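Local coordinates for protein pyruvate carboxylase n-terminal domain (Aquifex aeolicus, PDB 1ULZ) that is the biotin carboxylase subunit of a pyruvate carboxylase, built from a Rossmann-like N-terminal domain, an ATP-grasp domain and a C-terminal biotin carboxylase domain, at residues R10-V15 with I385-T390; E34-A39 with P379-M384; L60-I65 with A91-E96; G361-R366 with V399-A404. The protein carries 1 engineered substitution. One frame throughout, in Å; residues are numbered along the deposited sequence.

In the fold
Contacts 1 and 2 join the N-terminal part of the chain to the C-terminal part and lie side by side, their centres about 13 Å apart; R10 NH2 reaches E36 OE1 at 2.8 Å in a salt bridge between them. Strand 384-392 carries contact 1 on toward contact 4, about 16 Å away between centres, where I389 O and R366 N, 2.8 Å apart, probably make a hydrogen bond between neighbouring strands of the antiparallel sheet. Contact 3 stands apart within the N-terminal Rossmann-like domain, about 25 Å from contact 1 and 40 Å from contact 4, centre to centre. Contact 4 lies at the interface with the second subunit.

Contact 1 of 4, residues R10-V15 with I385-T390; sequences RGEIAV and IAKLIT
E12 and K387 meet with their side chains crossing at about a right angle, and they carry essentially the whole contact. E12 sits in the first turn of helix 11-24, its CG lodged between the backbone N and the carbonyl carbon (chi1 71°), and a second bend at chi2 swings the carboxylate toward strand 384-392. K387 comes up from that strand and kinks at chi3, which sets CE and NZ against the acid. The ammonium does not arrive in the carboxylate plane: K387 NZ meets E12 OE2 at 2.8 Å, 46° out of that plane, in a salt bridge, and K387 CE follows close behind at 3.2 Å from the same OE2. A water closes the triangle, donating to E12 OE1 at 2.8 Å and accepting from K387 NZ at 3.0 Å. Outside the pair, Y81 OH is hydrogen-bonded to E12 OE2 and the carbonyl of V294 accepts from K387 NZ. Both residues are buried, and between these two segments the link is ionic and not apolar. With NZ gripped by a carboxylate, a carbonyl and a water, the ion pair is well compensated and its position probably closely fixed.

Contact 2 of 4, residues E34-A39 with P379-M384; sequences EVESTA and PYYDSM
E36 and Y381 form the close half of this contact. The glutamate chain runs out extended, with CG beside the backbone N (chi1 -73°), and brings its carboxylate obliquely up to CD1 and CE1 of the tyrosine ring. E36 OE2 approaches Y381 CE1 to 3.5 Å and E36 CD lies 3.6 Å from the same CE1, the two flat groups being inclined by 28°, an oblique approach that is not a stack. One water ties the polar ends together, donating to E36 OE2 at 2.6 Å and to Y381 OH at 3.0 Å. R10 reinforces the arrangement from outside: it makes a salt bridge to E36 OE1 and a cation-pi contact with the Y381 ring, while Y381 OH also bonds to the carbonyl of P55. Two loops meet here, one leaving strand 28-32 of the Rossmann-like parallel sheet and ending in a type I turn from E36 to A39, the other leading into strand 384-392 of the antiparallel sheet. The second is shaped by an Asx turn, in which D382 OD2 accepts from M384 N at 2.9 Å. Toward solvent the packing thins. V35 offers CG1 to CE1 of the exposed Y380 at 4.0 Å, and its other methyl, CG2, comes no nearer than 4.2 Å to Y381 OH. P379 CG lies over the centre of one face of the Y380 ring, and Y380 CB sits 4.0 Å above the plane of the Y381 ring.

Contact 3 of 4, residues L60-I65 with A91-E96; sequences LNKQRI and AKMCEE
K62 and M93 join two helices that flank the Rossmann-like parallel sheet: helix 62-71, which leads into strand 76-78, and helix 88-96, which makes the beta-alpha-beta connection from strand 76-78 to strand 100-101. Beneath them I65 and C94 both rest on I77 of the shared strand; the contact itself lies at the surface, where the two helices pack side by side. M93 does most of the touching. Its chain runs extended to SD and then turns at chi3 (69°), which carries CE in beside the first turn of helix 62-71. M93 CE lies 3.8 Å from K62 CB, and M93 SD lies 3.8 Å from K62 CE. The two side chains cross at about a right angle; the lysine bends at chi3, which lays CD and CE beside the sulfur, and again at chi4, which turns NZ away from it. F90 and L84 also pack on the lysine, and its NZ has a long, weak ion pair with E89. That first turn is itself well formed: N61 is the N-cap, and its OD1 accepts from R64 N at 3.1 Å with an N-H...O angle of 163°. Q63 swings round from the side of its helix, its NE2 bonded to N67 OD1, and this leaves its carbonyl oxygen, OE1, 3.5 Å from the methyl CE of M93.

Contact 4 of 4, residues G361-R366 with V399-A404; sequences GGFGIR and VERMRA
R401 leaves helix 395-407 with CG opposite its backbone N (chi1 -179°), then folds at an unusual chi2 of 108° and again at chi3, which brings its guanidinium over the carbonyl of F363. That carbonyl belongs to a type II beta turn from G362 to I365, closed by I365 N bonding to G362 O at 3.1 Å and leading into strand 365-369, the outermost of the antiparallel sheet within this chain. F363 O sits 3.1 Å above one face of the R401 guanidinium, displaced toward its rim. Although R401 NE is only 3.2 Å from F363 O, the angle is poor and no hydrogen bond forms; the approach is a carbonyl resting on a flat cation. R401 NH1 lies at the edge of the F363 ring, near its plane, and the ring and guanidinium planes are turned 46° apart. G364 has no side chain to intervene, so its CA lies 4.0 Å from R401 NE. Nearer the helix, the aliphatic part of R401 runs beside I365, with CG1 of I365 and CG of R401 4.4 Å apart. The polar ends of R401 find their bonds elsewhere: NH1 donates to the carbonyl of W391, and NH2 makes a salt bridge to E23 of the second subunit. R19 of that subunit also bonds to the carbonyl of G361, which places this turn at the dimer interface. The tightest touch with the phenyl ring is that of F363 CD1 on R401 NH1, at 3.3 Å.

Contact 1 of 4, residues R10-V15 with I385-T390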
loop_
_atom_site.group_PDB
_atom_site.type_symbol
_atom_site.label_atom_id
_atom_site.label_comp_id
_atom_site.label_asym_id
_atom_site.label_seq_id
_atom_site.Cartn_x
_atom_site.Cartn_y
_atom_site.Cartn_z
ATOM N N ARG A 10 -22.417 -1.813 3.478
ATOM C CA ARG A 10 -21.814 -3.050 3.959
ATOM C C ARG A 10 -20.595 -3.433 3.127
ATOM O O ARG A 10 -20.091 -2.637 2.333
ATOM C CB ARG A 10 -22.851 -4.169 3.849
ATOM C CG ARG A 10 -23.473 -4.240 2.451
ATOM C CD ARG A 10 -24.333 -5.483 2.246
ATOM N NE ARG A 10 -23.546 -6.711 2.264
ATOM C CZ ARG A 10 -22.646 -7.039 1.341
ATOM N NH1 ARG A 10 -22.415 -6.232 0.317
ATOM N NH2 ARG A 10 -21.973 -8.177 1.443
ATOM N N GLY A 11 -20.140 -4.668 3.311
ATOM C CA GLY A 11 -19.011 -5.170 2.552
ATOM C C GLY A 11 -17.741 -4.350 2.627
ATOM O O GLY A 11 -17.481 -3.677 3.629
ATOM N N GLU A 12 -16.951 -4.403 1.556
ATOM C CA GLU A 12 -15.684 -3.684 1.509
ATOM C C GLU A 12 -15.830 -2.170 1.626
ATOM O O GLU A 12 -15.005 -1.528 2.269
ATOM C CB GLU A 12 -14.906 -4.043 0.233
ATOM C CG GLU A 12 -15.471 -3.488 -1.072
ATOM C CD GLU A 12 -15.046 -2.058 -1.345
ATOM O OE1 GLU A 12 -14.134 -1.562 -0.663
ATOM O OE2 GLU A 12 -15.612 -1.429 -2.255
ATOM N N ILE A 13 -16.869 -1.591 1.025
ATOM C CA ILE A 13 -17.024 -0.146 1.111
ATOM C C ILE A 13 -17.309 0.322 2.541
ATOM O O ILE A 13 -16.842 1.386 2.944
ATOM C CB ILE A 13 -18.119 0.391 0.153
ATOM C CG1 ILE A 13 -17.951 1.904 0.001
ATOM C CG2 ILE A 13 -19.510 0.078 0.684
ATOM C CD1 ILE A 13 -16.588 2.322 -0.526
ATOM N N ALA A 14 -18.048 -0.467 3.317
ATOM C CA ALA A 14 -18.329 -0.085 4.702
ATOM C C ALA A 14 -17.019 -0.048 5.485
ATOM O O ALA A 14 -16.821 0.813 6.341
ATOM C CB ALA A 14 -19.301 -1.067 5.351
ATOM N N VAL A 15 -16.128 -0.988 5.181
ATOM C CA VAL A 15 -14.820 -1.062 5.830
ATOM C C VAL A 15 -13.988 0.160 5.441
ATOM O O VAL A 15 -13.343 0.772 6.287
ATOM C CB VAL A 15 -14.066 -2.349 5.416
ATOM C CG1 VAL A 15 -12.620 -2.284 5.888
ATOM C CG2 VAL A 15 -14.759 -3.573 6.014
ATOM N N ILE A 385 -15.197 -10.206 -3.469
ATOM C CA ILE A 385 -14.448 -10.716 -2.330
ATOM C C ILE A 385 -13.438 -9.651 -1.909
ATOM O O ILE A 385 -13.276 -9.364 -0.727
ATOM C CB ILE A 385 -13.672 -11.997 -2.687
ATOM C CG1 ILE A 385 -14.644 -13.083 -3.146
ATOM C CG2 ILE A 385 -12.854 -12.464 -1.481
ATOM C CD1 ILE A 385 -13.957 -14.320 -3.658
ATOM N N ALA A 386 -12.763 -9.064 -2.894
ATOM C CA ALA A 386 -11.768 -8.034 -2.628
ATOM C C ALA A 386 -11.443 -7.212 -3.867
ATOM O O ALA A 386 -11.794 -7.580 -4.984
ATOM C CB ALA A 386 -10.487 -8.678 -2.097
ATOM N N LYS A 387 -10.781 -6.082 -3.650
ATOM C CA LYS A 387 -10.343 -5.222 -4.737
ATOM C C LYS A 387 -8.834 -5.106 -4.597
ATOM O O LYS A 387 -8.338 -4.525 -3.632
ATOM C CB LYS A 387 -10.977 -3.833 -4.648
ATOM C CG LYS A 387 -12.472 -3.817 -4.892
ATOM C CD LYS A 387 -13.010 -2.400 -5.001
ATOM C CE LYS A 387 -12.744 -1.593 -3.744
ATOM N NZ LYS A 387 -13.532 -0.329 -3.731
ATOM N N LEU A 388 -8.114 -5.680 -5.554
ATOM C CA LEU A 388 -6.655 -5.645 -5.553
ATOM C C LEU A 388 -6.169 -4.507 -6.446
ATOM O O LEU A 388 -6.507 -4.447 -7.628
ATOM C CB LEU A 388 -6.101 -6.976 -6.061
ATOM C CG LEU A 388 -4.582 -7.090 -6.182
ATOM C CD1 LEU A 388 -3.924 -6.921 -4.810
ATOM C CD2 LEU A 388 -4.239 -8.442 -6.789
ATOM N N ILE A 389 -5.380 -3.605 -5.872
ATOM C CA ILE A 389 -4.856 -2.459 -6.603
ATOM C C ILE A 389 -3.331 -2.401 -6.518
ATOM O O ILE A 389 -2.760 -2.517 -5.433
ATOM C CB ILE A 389 -5.425 -1.133 -6.036
ATOM C CG1 ILE A 389 -6.950 -1.193 -5.984
ATOM C CG2 ILE A 389 -4.970 0.045 -6.892
ATOM C CD1 ILE A 389 -7.498 -1.449 -4.610
ATOM N N THR A 390 -2.678 -2.226 -7.664
ATOM C CA THR A 390 -1.221 -2.138 -7.707
ATOM C C THR A 390 -0.769 -0.846 -8.383
ATOM O O THR A 390 -1.376 -0.398 -9.360
ATOM C CB THR A 390 -0.585 -3.330 -8.474
ATOM O OG1 THR A 390 -1.090 -3.373 -9.818
ATOM C CG2 THR A 390 -0.886 -4.646 -7.763
HETATM O O HOH W 1 -12.659 0.734 -1.092
#

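Contact 2 of 4, residues E34-A39 with P379-M384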
loop_
_atom_site.group_PDB
_atom_site.type_symbol
_atom_site.label_atom_id
_atom_site.label_comp_id
_atom_site.label_asym_id
_atom_site.label_seq_id
_atom_site.Cartn_x
_atom_site.Cartn_y
_atom_site.Cartn_z
ATOM N N GLU A 34 -29.228 -10.033 9.695
ATOM C CA GLU A 34 -28.818 -11.193 10.476
ATOM C C GLU A 34 -27.916 -12.148 9.698
ATOM O O GLU A 34 -27.022 -12.761 10.274
ATOM C CB GLU A 34 -30.056 -11.938 10.989
ATOM C CG GLU A 34 -29.747 -13.210 11.757
ATOM C CD GLU A 34 -29.591 -14.417 10.845
ATOM O OE1 GLU A 34 -28.891 -15.365 11.250
ATOM O OE2 GLU A 34 -30.173 -14.421 9.736
ATOM N N VAL A 35 -28.154 -12.272 8.395
ATOM C CA VAL A 35 -27.361 -13.161 7.546
ATOM C C VAL A 35 -25.881 -12.776 7.470
ATOM O O VAL A 35 -25.058 -13.542 6.958
ATOM C CB VAL A 35 -27.919 -13.200 6.115
ATOM C CG1 VAL A 35 -29.353 -13.727 6.128
ATOM C CG2 VAL A 35 -27.857 -11.816 5.500
ATOM N N GLU A 36 -25.542 -11.588 7.965
ATOM C CA GLU A 36 -24.156 -11.134 7.961
ATOM C C GLU A 36 -23.776 -10.629 9.341
ATOM O O GLU A 36 -23.050 -9.645 9.468
ATOM C CB GLU A 36 -23.941 -10.015 6.934
ATOM C CG GLU A 36 -23.955 -10.481 5.489
ATOM C CD GLU A 36 -23.445 -9.425 4.524
ATOM O OE1 GLU A 36 -22.633 -9.777 3.647
ATOM O OE2 GLU A 36 -23.853 -8.250 4.632
ATOM N N SER A 37 -24.267 -11.309 10.374
ATOM C CA SER A 37 -23.969 -10.914 11.743
ATOM C C SER A 37 -22.481 -11.003 12.069
ATOM O O SER A 37 -22.038 -10.441 13.069
ATOM C CB SER A 37 -24.764 -11.768 12.738
ATOM O OG SER A 37 -24.480 -13.146 12.597
ATOM N N THR A 38 -21.717 -11.708 11.237
ATOM C CA THR A 38 -20.281 -11.839 11.464
ATOM C C THR A 38 -19.473 -11.070 10.422
ATOM O O THR A 38 -18.267 -11.263 10.300
ATOM C CB THR A 38 -19.814 -13.333 11.447
ATOM O OG1 THR A 38 -20.119 -13.931 10.179
ATOM C CG2 THR A 38 -20.508 -14.119 12.544
ATOM N N ALA A 39 -20.140 -10.201 9.669
ATOM C CA ALA A 39 -19.462 -9.415 8.644
ATOM C C ALA A 39 -18.376 -8.542 9.262
ATOM O O ALA A 39 -18.441 -8.192 10.440
ATOM C CB ALA A 39 -20.470 -8.549 7.898
ATOM N N PRO A 379 -26.484 -15.058 -1.600
ATOM C CA PRO A 379 -27.108 -14.722 -2.882
ATOM C C PRO A 379 -27.850 -13.385 -2.860
ATOM O O PRO A 379 -28.458 -12.990 -3.857
ATOM C CB PRO A 379 -28.055 -15.890 -3.103
ATOM C CG PRO A 379 -28.555 -16.136 -1.708
ATOM C CD PRO A 379 -27.292 -16.049 -0.865
ATOM N N TYR A 380 -27.780 -12.688 -1.729
ATOM C CA TYR A 380 -28.471 -11.411 -1.566
ATOM C C TYR A 380 -27.719 -10.169 -2.050
ATOM O O TYR A 380 -28.337 -9.215 -2.529
ATOM C CB TYR A 380 -28.831 -11.226 -0.096
ATOM C CG TYR A 380 -29.483 -12.445 0.507
ATOM C CD1 TYR A 380 -28.922 -13.083 1.605
ATOM C CD2 TYR A 380 -30.647 -12.972 -0.037
ATOM C CE1 TYR A 380 -29.505 -14.216 2.145
ATOM C CE2 TYR A 380 -31.236 -14.105 0.495
ATOM C CZ TYR A 380 -30.661 -14.722 1.584
ATOM O OH TYR A 380 -31.243 -15.856 2.113
ATOM N N TYR A 381 -26.394 -10.177 -1.917
ATOM C CA TYR A 381 -25.576 -9.032 -2.318
ATOM C C TYR A 381 -24.565 -9.399 -3.399
ATOM O O TYR A 381 -24.547 -10.535 -3.878
ATOM C CB TYR A 381 -24.830 -8.480 -1.101
ATOM C CG TYR A 381 -25.682 -8.391 0.145
ATOM C CD1 TYR A 381 -25.494 -9.272 1.201
ATOM C CD2 TYR A 381 -26.679 -7.427 0.261
ATOM C CE1 TYR A 381 -26.276 -9.197 2.344
ATOM C CE2 TYR A 381 -27.465 -7.345 1.394
ATOM C CZ TYR A 381 -27.259 -8.229 2.431
ATOM O OH TYR A 381 -28.034 -8.139 3.563
ATOM N N ASP A 382 -23.712 -8.442 -3.762
ATOM C CA ASP A 382 -22.704 -8.673 -4.796
ATOM C C ASP A 382 -21.756 -9.819 -4.441
ATOM O O ASP A 382 -21.667 -10.247 -3.287
ATOM C CB ASP A 382 -21.898 -7.394 -5.057
ATOM C CG ASP A 382 -21.055 -6.983 -3.865
ATOM O OD1 ASP A 382 -21.295 -5.885 -3.316
ATOM O OD2 ASP A 382 -20.151 -7.756 -3.476
ATOM N N SER A 383 -21.042 -10.308 -5.445
ATOM C CA SER A 383 -20.115 -11.413 -5.253
ATOM C C SER A 383 -18.660 -10.986 -5.054
ATOM O O SER A 383 -17.755 -11.816 -5.119
ATOM C CB SER A 383 -20.212 -12.351 -6.453
ATOM O OG SER A 383 -20.069 -11.617 -7.658
ATOM N N MET A 384 -18.438 -9.701 -4.796
ATOM C CA MET A 384 -17.088 -9.181 -4.599
ATOM C C MET A 384 -16.429 -9.726 -3.331
ATOM O O MET A 384 -17.028 -9.727 -2.256
ATOM C CB MET A 384 -17.129 -7.649 -4.537
ATOM C CG MET A 384 -15.757 -6.960 -4.530
ATOM S SD MET A 384 -15.905 -5.132 -4.562
ATOM C CE MET A 384 -16.753 -4.917 -6.153
HETATM O O HOH W 2 -26.081 -7.572 5.723
#

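Contact 3 of 4, residues L60-I65 with A91-E96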
loop_
_atom_site.group_PDB
_atom_site.type_symbol
_atom_site.label_atom_id
_atom_site.label_comp_id
_atom_site.label_asym_id
_atom_site.label_seq_id
_atom_site.Cartn_x
_atom_site.Cartn_y
_atom_site.Cartn_z
ATOM N N LEU A 60 -32.192 -0.471 2.569
ATOM C CA LEU A 60 -33.053 0.368 1.737
ATOM C C LEU A 60 -34.220 1.028 2.447
ATOM O O LEU A 60 -34.960 1.801 1.834
ATOM C CB LEU A 60 -33.592 -0.436 0.550
ATOM C CG LEU A 60 -32.570 -1.012 -0.432
ATOM C CD1 LEU A 60 -33.297 -1.797 -1.515
ATOM C CD2 LEU A 60 -31.744 0.118 -1.052
ATOM N N ASN A 61 -34.407 0.728 3.727
ATOM C CA ASN A 61 -35.513 1.330 4.456
ATOM C C ASN A 61 -35.095 2.709 4.941
ATOM O O ASN A 61 -34.469 2.860 5.991
ATOM C CB ASN A 61 -35.927 0.452 5.637
ATOM C CG ASN A 61 -37.278 0.846 6.194
ATOM O OD1 ASN A 61 -37.486 1.997 6.571
ATOM N ND2 ASN A 61 -38.207 -0.107 6.240
ATOM N N LYS A 62 -35.453 3.713 4.151
ATOM C CA LYS A 62 -35.111 5.101 4.433
ATOM C C LYS A 62 -35.440 5.626 5.834
ATOM O O LYS A 62 -34.574 6.175 6.521
ATOM C CB LYS A 62 -35.763 6.007 3.380
ATOM C CG LYS A 62 -35.270 5.766 1.960
ATOM C CD LYS A 62 -35.805 6.818 0.987
ATOM C CE LYS A 62 -37.320 6.762 0.875
ATOM N NZ LYS A 62 -37.762 5.470 0.270
ATOM N N GLN A 63 -36.685 5.455 6.262
ATOM C CA GLN A 63 -37.101 5.958 7.565
ATOM C C GLN A 63 -36.479 5.238 8.757
ATOM O O GLN A 63 -36.111 5.872 9.743
ATOM C CB GLN A 63 -38.626 5.918 7.679
ATOM C CG GLN A 63 -39.142 6.633 8.902
ATOM C CD GLN A 63 -38.705 8.083 8.925
ATOM O OE1 GLN A 63 -38.871 8.799 7.938
ATOM N NE2 GLN A 63 -38.149 8.527 10.052
ATOM N N ARG A 64 -36.365 3.918 8.682
ATOM C CA ARG A 64 -35.776 3.171 9.792
ATOM C C ARG A 64 -34.332 3.606 10.032
ATOM O O ARG A 64 -33.897 3.766 11.177
ATOM C CB ARG A 64 -35.804 1.666 9.511
ATOM C CG ARG A 64 -35.311 0.846 10.688
ATOM C CD ARG A 64 -35.298 -0.644 10.396
ATOM N NE ARG A 64 -36.640 -1.194 10.251
ATOM C CZ ARG A 64 -37.075 -1.806 9.155
ATOM N NH1 ARG A 64 -38.314 -2.281 9.101
ATOM N NH2 ARG A 64 -36.266 -1.940 8.110
ATOM N N ILE A 65 -33.597 3.803 8.942
ATOM C CA ILE A 65 -32.202 4.209 9.028
ATOM C C ILE A 65 -32.070 5.617 9.600
ATOM O O ILE A 65 -31.209 5.875 10.444
ATOM C CB ILE A 65 -31.525 4.103 7.643
ATOM C CG1 ILE A 65 -31.349 2.622 7.285
ATOM C CG2 ILE A 65 -30.180 4.825 7.647
ATOM C CD1 ILE A 65 -30.949 2.367 5.852
ATOM N N ALA A 91 -31.705 11.479 0.636
ATOM C CA ALA A 91 -30.843 12.622 0.908
ATOM C C ALA A 91 -31.681 13.790 1.433
ATOM O O ALA A 91 -31.276 14.485 2.365
ATOM C CB ALA A 91 -30.098 13.029 -0.359
ATOM N N LYS A 92 -32.851 13.993 0.835
ATOM C CA LYS A 92 -33.748 15.073 1.249
ATOM C C LYS A 92 -34.231 14.813 2.679
ATOM O O LYS A 92 -34.184 15.698 3.539
ATOM C CB LYS A 92 -34.937 15.152 0.285
ATOM C CG LYS A 92 -35.932 16.275 0.546
ATOM C CD LYS A 92 -36.999 16.294 -0.553
ATOM C CE LYS A 92 -38.080 17.357 -0.313
ATOM N NZ LYS A 92 -38.883 17.072 0.916
ATOM N N MET A 93 -34.681 13.589 2.933
ATOM C CA MET A 93 -35.157 13.225 4.260
ATOM C C MET A 93 -34.077 13.447 5.326
ATOM O O MET A 93 -34.370 13.931 6.420
ATOM C CB MET A 93 -35.628 11.769 4.254
ATOM C CG MET A 93 -36.919 11.546 3.477
ATOM S SD MET A 93 -37.224 9.802 3.077
ATOM C CE MET A 93 -37.561 9.126 4.722
ATOM N N CYS A 94 -32.829 13.110 5.006
ATOM C CA CYS A 94 -31.732 13.300 5.952
ATOM C C CYS A 94 -31.609 14.773 6.337
ATOM O O CYS A 94 -31.511 15.115 7.519
ATOM C CB CYS A 94 -30.406 12.829 5.344
ATOM S SG CYS A 94 -30.169 11.034 5.331
ATOM N N GLU A 95 -31.604 15.639 5.326
ATOM C CA GLU A 95 -31.488 17.077 5.548
ATOM C C GLU A 95 -32.599 17.562 6.475
ATOM O O GLU A 95 -32.337 18.205 7.485
ATOM C CB GLU A 95 -31.573 17.831 4.218
ATOM C CG GLU A 95 -31.302 19.323 4.337
ATOM C CD GLU A 95 -31.545 20.071 3.034
ATOM O OE1 GLU A 95 -32.723 20.323 2.696
ATOM O OE2 GLU A 95 -30.554 20.399 2.344
ATOM N N GLU A 96 -33.839 17.235 6.129
ATOM C CA GLU A 96 -34.998 17.644 6.915
ATOM C C GLU A 96 -34.944 17.151 8.356
ATOM O O GLU A 96 -35.495 17.783 9.256
ATOM C CB GLU A 96 -36.275 17.151 6.226
ATOM C CG GLU A 96 -36.324 17.561 4.757
ATOM C CD GLU A 96 -37.564 17.086 4.029
ATOM O OE1 GLU A 96 -37.983 15.921 4.240
ATOM O OE2 GLU A 96 -38.112 17.873 3.224
#

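Contact 4 of 4, residues G361-R366 with V399-A404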
loop_
_atom_site.group_PDB
_atom_site.type_symbol
_atom_site.label_atom_id
_atom_site.label_comp_id
_atom_site.label_asym_id
_atom_site.label_seq_id
_atom_site.Cartn_x
_atom_site.Cartn_y
_atom_site.Cartn_z
ATOM N N GLY A 361 0.846 -8.782 -0.283
ATOM C CA GLY A 361 1.257 -7.477 0.200
ATOM C C GLY A 361 2.674 -7.148 -0.242
ATOM O O GLY A 361 3.452 -8.034 -0.604
ATOM N N GLY A 362 3.010 -5.864 -0.216
ATOM C CA GLY A 362 4.335 -5.442 -0.618
ATOM C C GLY A 362 4.329 -4.037 -1.177
ATOM O O GLY A 362 3.310 -3.344 -1.140
ATOM N N PHE A 363 5.480 -3.623 -1.695
ATOM C CA PHE A 363 5.665 -2.305 -2.289
ATOM C C PHE A 363 4.687 -2.107 -3.461
ATOM O O PHE A 363 4.645 -2.920 -4.388
ATOM C CB PHE A 363 7.119 -2.191 -2.768
ATOM C CG PHE A 363 7.476 -0.858 -3.373
ATOM C CD1 PHE A 363 6.845 -0.399 -4.519
ATOM C CD2 PHE A 363 8.485 -0.085 -2.817
ATOM C CE1 PHE A 363 7.215 0.801 -5.102
ATOM C CE2 PHE A 363 8.861 1.115 -3.394
ATOM C CZ PHE A 363 8.228 1.560 -4.535
ATOM N N GLY A 364 3.902 -1.033 -3.402
ATOM C CA GLY A 364 2.955 -0.734 -4.465
ATOM C C GLY A 364 1.687 -1.571 -4.496
ATOM O O GLY A 364 0.944 -1.544 -5.476
ATOM N N ILE A 365 1.430 -2.312 -3.424
ATOM C CA ILE A 365 0.249 -3.160 -3.364
ATOM C C ILE A 365 -0.738 -2.686 -2.307
ATOM O O ILE A 365 -0.362 -2.432 -1.163
ATOM C CB ILE A 365 0.630 -4.627 -3.048
ATOM C CG1 ILE A 365 1.488 -5.198 -4.180
ATOM C CG2 ILE A 365 -0.635 -5.466 -2.834
ATOM C CD1 ILE A 365 1.961 -6.604 -3.909
ATOM N N ARG A 366 -2.002 -2.576 -2.702
ATOM C CA ARG A 366 -3.067 -2.150 -1.805
ATOM C C ARG A 366 -4.251 -3.103 -1.927
ATOM O O ARG A 366 -4.630 -3.504 -3.033
ATOM C CB ARG A 366 -3.511 -0.725 -2.147
ATOM C CG ARG A 366 -4.722 -0.235 -1.356
ATOM C CD ARG A 366 -5.054 1.210 -1.705
ATOM N NE ARG A 366 -6.329 1.629 -1.131
ATOM C CZ ARG A 366 -6.875 2.828 -1.308
ATOM N NH1 ARG A 366 -6.259 3.741 -2.050
ATOM N NH2 ARG A 366 -8.037 3.114 -0.737
ATOM N N VAL A 399 1.563 -3.609 -14.718
ATOM C CA VAL A 399 0.972 -4.847 -15.210
ATOM C C VAL A 399 1.648 -6.046 -14.548
ATOM O O VAL A 399 0.981 -6.955 -14.055
ATOM C CB VAL A 399 1.123 -4.970 -16.743
ATOM C CG1 VAL A 399 0.590 -6.317 -17.218
ATOM C CG2 VAL A 399 0.378 -3.823 -17.430
ATOM N N GLU A 400 2.979 -6.045 -14.542
ATOM C CA GLU A 400 3.734 -7.133 -13.937
ATOM C C GLU A 400 3.519 -7.200 -12.431
ATOM O O GLU A 400 3.491 -8.290 -11.859
ATOM C CB GLU A 400 5.225 -6.995 -14.262
ATOM C CG GLU A 400 5.532 -7.164 -15.746
ATOM C CD GLU A 400 4.957 -8.455 -16.327
ATOM O OE1 GLU A 400 4.399 -8.406 -17.447
ATOM O OE2 GLU A 400 5.063 -9.519 -15.676
ATOM N N ARG A 401 3.362 -6.046 -11.782
ATOM C CA ARG A 401 3.124 -6.048 -10.339
ATOM C C ARG A 401 1.771 -6.696 -10.057
ATOM O O ARG A 401 1.645 -7.501 -9.136
ATOM C CB ARG A 401 3.123 -4.634 -9.763
ATOM C CG ARG A 401 2.909 -4.594 -8.248
ATOM C CD ARG A 401 4.203 -4.207 -7.516
ATOM N NE ARG A 401 4.442 -2.779 -7.608
ATOM C CZ ARG A 401 5.622 -2.183 -7.469
ATOM N NH1 ARG A 401 5.688 -0.865 -7.579
ATOM N NH2 ARG A 401 6.727 -2.886 -7.239
ATOM N N MET A 402 0.763 -6.344 -10.855
ATOM C CA MET A 402 -0.567 -6.913 -10.675
ATOM C C MET A 402 -0.540 -8.432 -10.856
ATOM O O MET A 402 -1.040 -9.168 -10.012
ATOM C CB MET A 402 -1.558 -6.292 -11.662
ATOM C CG MET A 402 -2.978 -6.827 -11.536
ATOM S SD MET A 402 -3.660 -6.629 -9.864
ATOM C CE MET A 402 -4.371 -5.018 -9.959
ATOM N N ARG A 403 0.052 -8.902 -11.953
ATOM C CA ARG A 403 0.118 -10.341 -12.207
ATOM C C ARG A 403 0.814 -11.095 -11.072
ATOM O O ARG A 403 0.365 -12.170 -10.674
ATOM C CB ARG A 403 0.832 -10.629 -13.532
ATOM C CG ARG A 403 0.903 -12.118 -13.852
ATOM C CD ARG A 403 1.198 -12.377 -15.317
ATOM N NE ARG A 403 2.561 -12.025 -15.706
ATOM C CZ ARG A 403 3.616 -12.814 -15.529
ATOM N NH1 ARG A 403 3.472 -14.007 -14.967
ATOM N NH2 ARG A 403 4.818 -12.415 -15.929
ATOM N N ALA A 404 1.899 -10.520 -10.551
ATOM C CA ALA A 404 2.653 -11.134 -9.458
ATOM C C ALA A 404 1.812 -11.191 -8.183
ATOM O O ALA A 404 1.879 -12.152 -7.428
ATOM C CB ALA A 404 3.953 -10.360 -9.204
#